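Local coordinates for protein dachshund homolog 1 (Homo sapiens, PDB 1L8R) that acts as a nuclear transcription factor in organogenesis, working as repressor or activator and apparently regulating SIX1 and SIX6, here represented by its winged-helix-like DACHbox-N domain, at residues M9-R13 with R88-E92; A18-V22 with Q66-L70. All blocks are in the same frame, centred on the assembly; numbering follows the deposited sequence.

Contact 1. Residues M9-R13 with R88-E92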
HETATM    1  N   MSE A   9       5.394  -8.784  -7.637  1.00 17.74           N
HETATM    2  CA  MSE A   9       6.164  -7.574  -7.398  1.00 20.79           C
HETATM    3  C   MSE A   9       6.028  -6.688  -8.630  1.00 19.64           C
HETATM    4  O   MSE A   9       6.099  -7.172  -9.766  1.00 19.66           O
HETATM    5  CB  MSE A   9       7.638  -7.913  -7.145  1.00 23.11           C
HETATM    6  CG  MSE A   9       7.891  -8.940  -6.036  1.00 26.02           C
HETATM    7 SE   MSE A   9       7.171  -8.457  -4.302  1.00 33.48          SE
HETATM    8  CE  MSE A   9       5.584  -9.548  -4.361  1.00 33.67           C
ATOM      9  N   VAL A  10       5.813  -5.400  -8.400  1.00 17.50           N
ATOM     10  CA  VAL A  10       5.645  -4.439  -9.482  1.00 19.64           C
ATOM     11  C   VAL A  10       6.506  -3.221  -9.195  1.00 19.61           C
ATOM     12  O   VAL A  10       6.941  -3.013  -8.065  1.00 18.11           O
ATOM     13  CB  VAL A  10       4.172  -4.000  -9.619  1.00 19.92           C
ATOM     14  CG1 VAL A  10       3.300  -5.210  -9.921  1.00 21.64           C
ATOM     15  CG2 VAL A  10       3.710  -3.308  -8.345  1.00 19.26           C
ATOM     16  N   ASP A  11       6.750  -2.410 -10.216  1.00 21.13           N
ATOM     17  CA  ASP A  11       7.585  -1.237 -10.028  1.00 23.19           C
ATOM     18  C   ASP A  11       6.793  -0.040  -9.531  1.00 22.19           C
ATOM     19  O   ASP A  11       5.682   0.226  -9.989  1.00 24.65           O
ATOM     20  CB  ASP A  11       8.291  -0.861 -11.335  1.00 26.63           C
ATOM     21  CG  ASP A  11       9.371   0.195 -11.133  1.00 30.33           C
ATOM     22  OD1 ASP A  11      10.465  -0.159 -10.638  1.00 32.95           O
ATOM     23  OD2 ASP A  11       9.124   1.379 -11.455  1.00 33.19           O
ATOM     24  N   LEU A  12       7.373   0.666  -8.571  1.00 20.97           N
ATOM     25  CA  LEU A  12       6.769   1.865  -8.022  1.00 21.55           C
ATOM     26  C   LEU A  12       7.893   2.856  -7.810  1.00 22.15           C
ATOM     27  O   LEU A  12       8.732   2.678  -6.926  1.00 23.29           O
ATOM     28  CB  LEU A  12       6.070   1.587  -6.687  1.00 20.48           C
ATOM     29  CG  LEU A  12       5.403   2.826  -6.077  1.00 21.13           C
ATOM     30  CD1 LEU A  12       4.425   3.422  -7.084  1.00 22.30           C
ATOM     31  CD2 LEU A  12       4.677   2.458  -4.791  1.00 19.81           C
ATOM     32  N   ARG A  13       7.921   3.893  -8.642  1.00 22.49           N
ATOM     33  CA  ARG A  13       8.946   4.919  -8.536  1.00 23.99           C
ATOM     34  C   ARG A  13      10.350   4.306  -8.490  1.00 23.67           C
ATOM     35  O   ARG A  13      11.188   4.710  -7.688  1.00 24.20           O
ATOM     36  CB  ARG A  13       8.699   5.768  -7.284  1.00 24.00           C
ATOM     37  CG  ARG A  13       7.302   6.373  -7.201  1.00 23.28           C
ATOM     38  CD  ARG A  13       7.107   7.153  -5.899  1.00 23.70           C
ATOM     39  NE  ARG A  13       7.963   8.335  -5.816  1.00 24.24           N
ATOM     40  CZ  ARG A  13       7.707   9.498  -6.408  1.00 24.08           C
ATOM     41  NH1 ARG A  13       6.607   9.656  -7.133  1.00 21.69           N
ATOM     42  NH2 ARG A  13       8.554  10.510  -6.277  1.00 25.04           N
ATOM     43  N   ARG A  88      -1.607   2.409  -7.663  1.00 19.98           N
ATOM     44  CA  ARG A  88      -0.408   3.217  -7.824  1.00 22.04           C
ATOM     45  C   ARG A  88      -0.774   4.667  -8.114  1.00 22.83           C
ATOM     46  O   ARG A  88      -0.087   5.581  -7.664  1.00 23.86           O
ATOM     47  CB  ARG A  88       0.491   2.642  -8.923  1.00 22.76           C
ATOM     48  CG  ARG A  88       1.327   1.461  -8.436  1.00 24.27           C
ATOM     49  CD  ARG A  88       2.346   0.987  -9.458  1.00 26.09           C
ATOM     50  NE  ARG A  88       1.709   0.505 -10.680  1.00 29.74           N
ATOM     51  CZ  ARG A  88       2.336  -0.190 -11.622  1.00 30.83           C
ATOM     52  NH1 ARG A  88       3.621  -0.490 -11.487  1.00 31.00           N
ATOM     53  NH2 ARG A  88       1.674  -0.589 -12.699  1.00 32.07           N
ATOM     54  N   LYS A  89      -1.869   4.876  -8.841  1.00 24.44           N
ATOM     55  CA  LYS A  89      -2.317   6.230  -9.159  1.00 25.78           C
ATOM     56  C   LYS A  89      -2.734   6.943  -7.874  1.00 24.47           C
ATOM     57  O   LYS A  89      -2.441   8.123  -7.682  1.00 24.85           O
ATOM     58  CB  LYS A  89      -3.501   6.205 -10.128  1.00 27.92           C
ATOM     59  CG  LYS A  89      -3.822   7.572 -10.721  1.00 32.59           C
ATOM     60  CD  LYS A  89      -5.071   7.545 -11.597  1.00 34.77           C
ATOM     61  CE  LYS A  89      -6.339   7.696 -10.770  1.00 35.03           C
ATOM     62  NZ  LYS A  89      -6.418   9.054 -10.157  1.00 36.98           N
ATOM     63  N   ASP A  90      -3.431   6.222  -6.998  1.00 22.12           N
ATOM     64  CA  ASP A  90      -3.865   6.800  -5.735  1.00 21.30           C
ATOM     65  C   ASP A  90      -2.673   7.047  -4.820  1.00 19.49           C
ATOM     66  O   ASP A  90      -2.667   8.000  -4.029  1.00 18.06           O
ATOM     67  CB  ASP A  90      -4.893   5.894  -5.044  1.00 22.32           C
ATOM     68  CG  ASP A  90      -6.293   6.045  -5.630  1.00 25.36           C
ATOM     69  OD1 ASP A  90      -6.536   7.030  -6.359  1.00 26.45           O
ATOM     70  OD2 ASP A  90      -7.159   5.190  -5.352  1.00 24.50           O
ATOM     71  N   PHE A  91      -1.652   6.204  -4.918  1.00 16.63           N
ATOM     72  CA  PHE A  91      -0.493   6.423  -4.077  1.00 16.32           C
ATOM     73  C   PHE A  91       0.192   7.706  -4.539  1.00 16.30           C
ATOM     74  O   PHE A  91       0.635   8.503  -3.724  1.00 15.47           O
ATOM     75  CB  PHE A  91       0.511   5.281  -4.166  1.00 16.78           C
ATOM     76  CG  PHE A  91       1.706   5.484  -3.285  1.00 17.87           C
ATOM     77  CD1 PHE A  91       1.603   5.323  -1.908  1.00 17.39           C
ATOM     78  CD2 PHE A  91       2.915   5.913  -3.818  1.00 19.22           C
ATOM     79  CE1 PHE A  91       2.680   5.592  -1.069  1.00 19.32           C
ATOM     80  CE2 PHE A  91       3.997   6.187  -2.991  1.00 19.90           C
ATOM     81  CZ  PHE A  91       3.882   6.025  -1.613  1.00 20.60           C
ATOM     82  N   GLU A  92       0.276   7.900  -5.853  1.00 19.13           N
ATOM     83  CA  GLU A  92       0.924   9.100  -6.371  1.00 19.27           C
ATOM     84  C   GLU A  92       0.147  10.340  -5.937  1.00 19.03           C
ATOM     85  O   GLU A  92       0.741  11.360  -5.597  1.00 20.65           O
ATOM     86  CB  GLU A  92       1.043   9.047  -7.900  1.00 21.00           C
ATOM     87  CG  GLU A  92       1.895   7.891  -8.436  1.00 24.98           C
ATOM     88  CD  GLU A  92       3.294   7.807  -7.820  1.00 25.57           C
ATOM     89  OE1 GLU A  92       3.723   8.752  -7.126  1.00 26.78           O
ATOM     90  OE2 GLU A  92       3.976   6.781  -8.040  1.00 28.94           O
TER
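Arg88 and Asp11 make the closest polar contact between edge strand 8-12 and the first turn of helix 88-99: NH1 of Arg88 donates to the backbone O of Asp11 at 2.6 Å. The N-H...O angle is 146°, and the donor lies in the carbonyl plane while the oxygen lies close to the guanidinium plane, so the bond uses the edge of the flat group. A bend at chi3 in the otherwise extended Arg88 chain sets the guanidinium so that NH1 points at this carbonyl; its other amino group, NH2, forms a salt bridge with Glu26 on strand 25-29.

The second polar link is a salt bridge. NH1 of Arg13 meets OE1 of Glu92 at 3.0 Å, but the N-H...O angle of 133° makes the hydrogen bond weak, and the guanidinium and carboxylate planes are turned 44° apart. Arg13 also makes a cation-pi contact with Tyr95, about one turn beyond Glu92 on the same helix.

Between the two polar links lies Leu12. Its CD1 branch rests against CG of Arg88 (3.9 Å) and approaches OE2 of Glu92, whereas CD2 touches CD2 of Phe91 at 4.0 Å, the two side chains crossing at about a right angle. Ala33 and Phe37 of helix 30-37 extend this apolar patch, which packs the C-terminal helix on the sheet of the winged-helix-like DACHbox-N domain.

The chemistry divides the work: a backbone carbonyl and Glu26 share one arginine, probably fixing its rotation, while the skewed pairing with Glu92 at the Arg13 end is likely to add a less directional, mainly electrostatic tie.

Contact 2. Residues A18-V22 with Q66-L70; sequences ASFTV and QVRIL
Segment 18-22 of strand 15-22 and segment 66-70 of helix 64-73 run nearly antiparallel, their axes 157° apart and 10.2 Å from each other at closest approach, with Ala18 opposite Leu70 and Phe20 opposite Gln66. This is helix-on-sheet packing within the DACHbox-N domain, whose DNA-binding motif resembles the forkhead/winged helix. As expected for a strand, alternate residues face the helix: Ala18, Phe20 and Val22 direct their CB atoms at it, while Ser19 and Thr21 turn away.

Phe20 reaches between the helical side chains. With CG anti to its own carbonyl carbon, the ring slides under the Gln66 chain. CG of Gln66 stands 3.7 Å from the ring centroid and 7° off the normal, a CH-pi contact over the middle of the face. The amide beyond it is inclined 33° to the ring, and its NE2 bonds to the backbone O of Asn4, which would help hold the chain in place. At the ring edge, CZ meets CG2 of Ile69 at 4.1 Å and CE2 meets CG of Leu70 at 3.9 Å. An alanine in place of Phe20 would remove the ring and is likely to leave the methylenes of Gln66 without their aromatic support and a gap beside Ile69 and Leu70.

At the Ala18 end of the segment the fit is tighter than ordinary van der Waals packing: CB of Ala18 lies 3.4 Å from CD2 of Leu70.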
ATOM      1  N   ALA A  18       5.065  -5.122  -3.356  1.00 12.95           N
ATOM      2  CA  ALA A  18       4.095  -6.200  -3.459  1.00 14.17           C
ATOM      3  C   ALA A  18       2.750  -5.656  -3.919  1.00 14.10           C
ATOM      4  O   ALA A  18       2.353  -4.542  -3.569  1.00 13.66           O
ATOM      5  CB  ALA A  18       3.957  -6.903  -2.123  1.00 11.77           C
ATOM      6  N   SER A  19       2.047  -6.458  -4.700  1.00 11.00           N
ATOM      7  CA  SER A  19       0.768  -6.049  -5.250  1.00 12.41           C
ATOM      8  C   SER A  19      -0.208  -7.211  -5.346  1.00 10.96           C
ATOM      9  O   SER A  19       0.202  -8.370  -5.417  1.00  9.74           O
ATOM     10  CB  SER A  19       0.987  -5.469  -6.654  1.00 15.98           C
ATOM     11  OG  SER A  19      -0.226  -5.367  -7.380  1.00 22.45           O
ATOM     12  N   PHE A  20      -1.495  -6.877  -5.339  1.00 12.13           N
ATOM     13  CA  PHE A  20      -2.578  -7.846  -5.521  1.00 11.43           C
ATOM     14  C   PHE A  20      -3.564  -7.135  -6.431  1.00 11.53           C
ATOM     15  O   PHE A  20      -3.751  -5.922  -6.323  1.00 12.44           O
ATOM     16  CB  PHE A  20      -3.301  -8.188  -4.210  1.00 10.16           C
ATOM     17  CG  PHE A  20      -2.500  -9.035  -3.276  1.00  6.83           C
ATOM     18  CD1 PHE A  20      -2.293 -10.389  -3.528  1.00  7.17           C
ATOM     19  CD2 PHE A  20      -1.907  -8.467  -2.158  1.00  9.52           C
ATOM     20  CE1 PHE A  20      -1.503 -11.165  -2.682  1.00  8.92           C
ATOM     21  CE2 PHE A  20      -1.110  -9.227  -1.301  1.00  7.02           C
ATOM     22  CZ  PHE A  20      -0.902 -10.579  -1.556  1.00  8.16           C
ATOM     23  N   THR A  21      -4.187  -7.873  -7.344  1.00 10.59           N
ATOM     24  CA  THR A  21      -5.174  -7.257  -8.212  1.00 11.87           C
ATOM     25  C   THR A  21      -6.551  -7.612  -7.662  1.00 12.35           C
ATOM     26  O   THR A  21      -6.960  -8.773  -7.672  1.00 15.54           O
ATOM     27  CB  THR A  21      -5.014  -7.745  -9.643  1.00 11.37           C
ATOM     28  OG1 THR A  21      -3.748  -7.292 -10.140  1.00 14.68           O
ATOM     29  CG2 THR A  21      -6.126  -7.190 -10.525  1.00 13.94           C
ATOM     30  N   VAL A  22      -7.245  -6.587  -7.176  1.00 13.81           N
ATOM     31  CA  VAL A  22      -8.562  -6.714  -6.549  1.00 14.00           C
ATOM     32  C   VAL A  22      -9.633  -5.942  -7.317  1.00 15.40           C
ATOM     33  O   VAL A  22      -9.443  -4.775  -7.648  1.00 13.68           O
ATOM     34  CB  VAL A  22      -8.497  -6.166  -5.105  1.00 17.12           C
ATOM     35  CG1 VAL A  22      -9.834  -6.350  -4.397  1.00 17.36           C
ATOM     36  CG2 VAL A  22      -7.377  -6.852  -4.356  1.00 15.41           C
ATOM     37  N   GLN A  66      -3.672 -12.490   2.337  1.00  9.35           N
ATOM     38  CA  GLN A  66      -2.814 -11.436   1.788  1.00  9.12           C
ATOM     39  C   GLN A  66      -1.880 -10.892   2.862  1.00  9.95           C
ATOM     40  O   GLN A  66      -0.704 -10.626   2.602  1.00 10.38           O
ATOM     41  CB  GLN A  66      -3.669 -10.307   1.209  1.00  8.88           C
ATOM     42  CG  GLN A  66      -4.447 -10.724  -0.055  1.00  6.06           C
ATOM     43  CD  GLN A  66      -5.515  -9.729  -0.438  1.00  8.39           C
ATOM     44  OE1 GLN A  66      -6.013  -8.973   0.406  1.00 10.70           O
ATOM     45  NE2 GLN A  66      -5.902  -9.735  -1.711  1.00  9.46           N
ATOM     46  N   VAL A  67      -2.399 -10.716   4.071  1.00 10.98           N
ATOM     47  CA  VAL A  67      -1.559 -10.212   5.159  1.00 11.13           C
ATOM     48  C   VAL A  67      -0.393 -11.171   5.415  1.00 12.33           C
ATOM     49  O   VAL A  67       0.764 -10.744   5.544  1.00 13.23           O
ATOM     50  CB  VAL A  67      -2.374 -10.036   6.460  1.00 11.53           C
ATOM     51  CG1 VAL A  67      -1.423  -9.792   7.644  1.00 12.38           C
ATOM     52  CG2 VAL A  67      -3.338  -8.869   6.311  1.00 10.22           C
ATOM     53  N   ARG A  68      -0.684 -12.467   5.466  1.00 11.99           N
ATOM     54  CA  ARG A  68       0.350 -13.464   5.708  1.00 11.97           C
ATOM     55  C   ARG A  68       1.407 -13.477   4.600  1.00 12.30           C
ATOM     56  O   ARG A  68       2.600 -13.610   4.873  1.00 12.90           O
ATOM     57  CB  ARG A  68      -0.280 -14.850   5.858  1.00 16.10           C
ATOM     58  CG  ARG A  68      -1.195 -14.963   7.069  1.00 20.49           C
ATOM     59  CD  ARG A  68      -1.748 -16.367   7.203  1.00 24.24           C
ATOM     60  NE  ARG A  68      -0.678 -17.342   7.376  1.00 27.54           N
ATOM     61  CZ  ARG A  68      -0.866 -18.655   7.457  1.00 31.56           C
ATOM     62  NH1 ARG A  68      -2.093 -19.158   7.380  1.00 32.03           N
ATOM     63  NH2 ARG A  68       0.176 -19.466   7.608  1.00 32.04           N
ATOM     64  N   ILE A  69       0.974 -13.336   3.351  1.00 10.57           N
ATOM     65  CA  ILE A  69       1.924 -13.320   2.241  1.00 11.34           C
ATOM     66  C   ILE A  69       2.822 -12.084   2.345  1.00 11.02           C
ATOM     67  O   ILE A  69       4.042 -12.177   2.189  1.00 11.88           O
ATOM     68  CB  ILE A  69       1.190 -13.320   0.876  1.00  9.24           C
ATOM     69  CG1 ILE A  69       0.559 -14.693   0.635  1.00 11.79           C
ATOM     70  CG2 ILE A  69       2.171 -12.980  -0.256  1.00  9.49           C
ATOM     71  CD1 ILE A  69      -0.462 -14.709  -0.474  1.00 11.69           C
ATOM     72  N   LEU A  70       2.229 -10.931   2.629  1.00 10.81           N
ATOM     73  CA  LEU A  70       3.006  -9.699   2.733  1.00  9.95           C
ATOM     74  C   LEU A  70       4.012  -9.791   3.872  1.00 12.33           C
ATOM     75  O   LEU A  70       5.128  -9.289   3.758  1.00 11.00           O
ATOM     76  CB  LEU A  70       2.073  -8.504   2.928  1.00 10.18           C
ATOM     77  CG  LEU A  70       1.155  -8.262   1.723  1.00  8.30           C
ATOM     78  CD1 LEU A  70       0.085  -7.255   2.056  1.00 10.95           C
ATOM     79  CD2 LEU A  70       2.004  -7.772   0.552  1.00 11.61           C
TER

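Overall arrangement
Contacts 1 and 2 share one antiparallel sheet through neighbouring strands 8-12 and 15-22, paired at Val10 and Val17; each joins an early strand to a later helix, 75 residues on in contact 1 and 44 in contact 2. Their centres are about 14 Å apart. CE of Met9, a selenomethionine, packs on CA of Ala18 at 3.8 Å, and CG2 of Val10 lies 3.9 Å from CB of Ser19. The Val10 pair lies on one face and the Met9 pair, with Phe20, on the other, so helices 88-99 and 64-73 pack on opposite faces. Contact 2 is buried, made by carbon contacts without a polar bond between its segments; contact 1, partly buried, adds charged links.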